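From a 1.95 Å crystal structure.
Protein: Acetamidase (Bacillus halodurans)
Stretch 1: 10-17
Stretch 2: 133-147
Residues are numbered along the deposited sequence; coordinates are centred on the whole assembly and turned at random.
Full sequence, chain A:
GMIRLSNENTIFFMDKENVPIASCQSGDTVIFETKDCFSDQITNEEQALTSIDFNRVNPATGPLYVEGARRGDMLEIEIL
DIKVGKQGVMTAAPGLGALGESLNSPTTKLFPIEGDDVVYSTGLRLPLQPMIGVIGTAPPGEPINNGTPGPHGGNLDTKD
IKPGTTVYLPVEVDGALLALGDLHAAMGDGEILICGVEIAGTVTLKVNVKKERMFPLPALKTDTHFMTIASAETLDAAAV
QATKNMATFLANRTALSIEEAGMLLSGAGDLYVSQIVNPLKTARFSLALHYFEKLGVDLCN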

# COMPACT_ATOMS: atom_id res chain seq x y z
N THR A 10 15.60 -26.50 -12.61
CA THR A 10 15.24 -25.51 -11.60
C THR A 10 16.39 -25.29 -10.62
O THR A 10 17.20 -26.18 -10.39
CB THR A 10 13.92 -25.86 -10.84
OG1 THR A 10 14.10 -27.05 -10.06
CG2 THR A 10 12.74 -26.02 -11.79
N ILE A 11 16.46 -24.06 -10.11
CA ILE A 11 17.43 -23.66 -9.08
C ILE A 11 16.68 -23.16 -7.83
O ILE A 11 15.57 -22.68 -7.92
CB ILE A 11 18.42 -22.59 -9.63
CG1 ILE A 11 17.69 -21.37 -10.20
CG2 ILE A 11 19.33 -23.23 -10.71
CD1 ILE A 11 18.55 -20.14 -10.47
N PHE A 12 17.31 -23.28 -6.66
CA PHE A 12 16.70 -22.84 -5.40
C PHE A 12 17.39 -21.64 -4.81
O PHE A 12 16.89 -21.05 -3.82
CB PHE A 12 16.66 -24.01 -4.43
CG PHE A 12 15.76 -25.10 -4.89
CD1 PHE A 12 14.40 -24.95 -4.81
CD2 PHE A 12 16.27 -26.26 -5.50
CE1 PHE A 12 13.54 -25.92 -5.29
CE2 PHE A 12 15.41 -27.25 -5.99
CZ PHE A 12 14.05 -27.07 -5.89
N PHE A 13 18.50 -21.24 -5.44
CA PHE A 13 19.28 -20.09 -5.02
C PHE A 13 19.65 -19.27 -6.23
O PHE A 13 20.00 -19.83 -7.29
CB PHE A 13 20.59 -20.50 -4.35
CG PHE A 13 20.43 -21.12 -3.00
CD1 PHE A 13 20.02 -22.44 -2.87
CD2 PHE A 13 20.69 -20.40 -1.85
CE1 PHE A 13 19.86 -23.01 -1.62
CE2 PHE A 13 20.53 -20.97 -0.60
CZ PHE A 13 20.12 -22.27 -0.50
N MSE A 14 19.62 -17.96 -6.06
CA MSE A 14 20.10 -17.01 -7.06
C MSE A 14 21.60 -16.91 -6.82
O MSE A 14 22.04 -16.38 -5.80
CB MSE A 14 19.40 -15.65 -6.87
CG MSE A 14 17.88 -15.70 -7.04
SE MSE A 14 17.27 -15.45 -8.90
CE MSE A 14 15.45 -16.39 -8.79
N ASP A 15 22.37 -17.49 -7.74
CA ASP A 15 23.78 -17.81 -7.54
C ASP A 15 24.52 -17.64 -8.88
O ASP A 15 24.14 -18.21 -9.92
CB ASP A 15 23.88 -19.27 -7.05
CG ASP A 15 25.30 -19.69 -6.56
OD1 ASP A 15 26.30 -18.97 -6.77
OD2 ASP A 15 25.39 -20.79 -5.98
N LYS A 16 25.55 -16.81 -8.84
CA LYS A 16 26.43 -16.53 -9.97
C LYS A 16 27.13 -17.80 -10.46
O LYS A 16 27.66 -17.80 -11.56
CB LYS A 16 27.48 -15.51 -9.56
CG LYS A 16 28.56 -16.13 -8.65
CD LYS A 16 29.08 -15.22 -7.54
CE LYS A 16 29.57 -16.06 -6.32
NZ LYS A 16 28.55 -17.10 -5.79
N GLU A 17 27.12 -18.86 -9.65
CA GLU A 17 27.81 -20.11 -9.97
C GLU A 17 26.90 -21.17 -10.55
O GLU A 17 27.38 -22.22 -10.95
CB GLU A 17 28.51 -20.66 -8.73
CG GLU A 17 29.73 -19.87 -8.31
CD GLU A 17 30.80 -19.83 -9.38
OE1 GLU A 17 31.13 -20.90 -9.96
OE2 GLU A 17 31.33 -18.73 -9.66
N GLY A 133 5.86 -14.37 -8.92
CA GLY A 133 6.30 -14.05 -7.56
C GLY A 133 7.81 -13.94 -7.38
O GLY A 133 8.30 -13.13 -6.60
N VAL A 134 8.54 -14.81 -8.06
CA VAL A 134 9.99 -14.91 -7.97
C VAL A 134 10.54 -14.64 -9.35
O VAL A 134 10.30 -15.41 -10.28
CB VAL A 134 10.47 -16.30 -7.49
CG1 VAL A 134 11.96 -16.49 -7.75
CG2 VAL A 134 10.15 -16.50 -6.03
N ILE A 135 11.22 -13.51 -9.49
CA ILE A 135 11.96 -13.18 -10.69
C ILE A 135 13.25 -12.47 -10.26
O ILE A 135 13.20 -11.53 -9.49
CB ILE A 135 11.12 -12.29 -11.64
CG1 ILE A 135 11.81 -12.18 -13.02
CG2 ILE A 135 10.84 -10.93 -11.02
CD1 ILE A 135 10.95 -11.57 -14.08
N GLY A 136 14.41 -12.93 -10.75
CA GLY A 136 15.67 -12.35 -10.32
C GLY A 136 16.86 -12.72 -11.17
O GLY A 136 16.80 -13.67 -11.97
N THR A 137 17.92 -11.92 -11.01
CA THR A 137 19.23 -12.18 -11.60
C THR A 137 20.20 -12.60 -10.48
O THR A 137 19.85 -12.54 -9.29
CB THR A 137 19.74 -10.93 -12.36
OG1 THR A 137 19.83 -9.81 -11.47
CG2 THR A 137 18.79 -10.59 -13.53
N ALA A 138 21.40 -13.05 -10.86
CA ALA A 138 22.38 -13.51 -9.89
C ALA A 138 23.04 -12.34 -9.15
O ALA A 138 23.52 -11.38 -9.80
CB ALA A 138 23.47 -14.37 -10.58
N PRO A 139 23.14 -12.43 -7.80
CA PRO A 139 23.82 -11.37 -7.05
C PRO A 139 25.32 -11.48 -7.29
O PRO A 139 25.78 -12.57 -7.62
CB PRO A 139 23.45 -11.66 -5.58
CG PRO A 139 22.53 -12.86 -5.59
CD PRO A 139 22.65 -13.51 -6.92
N PRO A 140 26.07 -10.37 -7.15
CA PRO A 140 27.51 -10.47 -7.40
C PRO A 140 28.25 -11.23 -6.31
O PRO A 140 29.30 -11.83 -6.57
CB PRO A 140 27.98 -9.00 -7.47
CG PRO A 140 26.98 -8.23 -6.73
CD PRO A 140 25.68 -9.00 -6.77
N GLY A 141 27.70 -11.22 -5.09
CA GLY A 141 28.38 -11.81 -3.94
C GLY A 141 27.96 -13.23 -3.66
O GLY A 141 27.88 -14.04 -4.57
N GLU A 142 27.67 -13.52 -2.39
CA GLU A 142 27.17 -14.84 -1.97
C GLU A 142 25.76 -15.11 -2.53
O GLU A 142 24.98 -14.18 -2.73
CB GLU A 142 27.15 -14.97 -0.43
CG GLU A 142 28.50 -14.76 0.29
CD GLU A 142 29.55 -15.86 0.02
OE1 GLU A 142 29.24 -16.85 -0.67
OE2 GLU A 142 30.69 -15.74 0.53
N PRO A 143 25.42 -16.39 -2.75
CA PRO A 143 24.11 -16.78 -3.27
C PRO A 143 23.00 -16.40 -2.31
O PRO A 143 23.20 -16.44 -1.09
CB PRO A 143 24.18 -18.31 -3.33
CG PRO A 143 25.61 -18.64 -3.29
CD PRO A 143 26.27 -17.57 -2.48
N ILE A 144 21.85 -16.07 -2.85
CA ILE A 144 20.72 -15.67 -2.02
C ILE A 144 19.58 -16.63 -2.32
O ILE A 144 19.09 -16.71 -3.45
CB ILE A 144 20.32 -14.18 -2.30
CG1 ILE A 144 21.53 -13.26 -2.04
CG2 ILE A 144 19.12 -13.77 -1.46
CD1 ILE A 144 21.30 -11.77 -2.14
N ASN A 145 19.16 -17.38 -1.30
CA ASN A 145 18.00 -18.27 -1.49
C ASN A 145 16.83 -17.58 -2.18
O ASN A 145 16.54 -16.41 -1.89
CB ASN A 145 17.53 -18.85 -0.14
CG ASN A 145 16.56 -19.99 -0.31
OD1 ASN A 145 15.35 -19.80 -0.21
ND2 ASN A 145 17.08 -21.18 -0.58
N ASN A 146 16.14 -18.32 -3.05
CA ASN A 146 15.01 -17.78 -3.84
C ASN A 146 13.90 -17.16 -2.98
O ASN A 146 13.25 -16.22 -3.42
CB ASN A 146 14.36 -18.86 -4.75
CG ASN A 146 15.22 -19.20 -5.99
OD1 ASN A 146 16.31 -18.67 -6.18
ND2 ASN A 146 14.70 -20.10 -6.84
N GLY A 147 13.67 -17.69 -1.77
CA GLY A 147 12.63 -17.15 -0.87
C GLY A 147 12.84 -15.72 -0.34
O GLY A 147 11.93 -15.14 0.27
O HOH W 1 25.88 -14.98 -6.36

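Short antiparallel pairings often rest on a few backbone hydrogen bonds, with side chains filling the space around them, and this contact in an acetamidase is a compact example. Met-14 and Ile-144 form the hydrogen-bonded pair: Met-14 N donates to Ile-144 O at 2.9 Å, and Ile-144 N returns the bond to Met-14 O at 3.0 Å. Both are nearly straight. A third bond, from Asn-146 N to Phe-12 O at 2.9 Å, continues the ladder past the non-hydrogen-bonded pair Phe-13 and Asn-145. Met-14 O also receives a CA-H...O contact from Pro-143 CA at 3.3 Å.

Beyond the ladder, a water joins the loops, accepting from Lys-16 N (3.1 Å) and donating to Pro-139 O (2.7 Å) and Gly-141 O (2.8 Å). Lys-16 NZ is held within its own stretch by a salt bridge to Asp-15 OD1 at 3.1 Å.

Packing differs on the two faces. Beside Asn-145, the Phe-13 ring carries that residue's amide over one face, with CZ 3.2 Å from ND2. Beside Ile-144, the buried selenomethionine Met-14 reaches Val-134, with Met-14 CE 3.6 Å from Val-134 CG1. Met-14 CB also lies 3.9 Å from Pro-139 CD. Its SE lies 3.6 Å from Gly-136 C, where a beta carbon on the glycine would clash with the selenium.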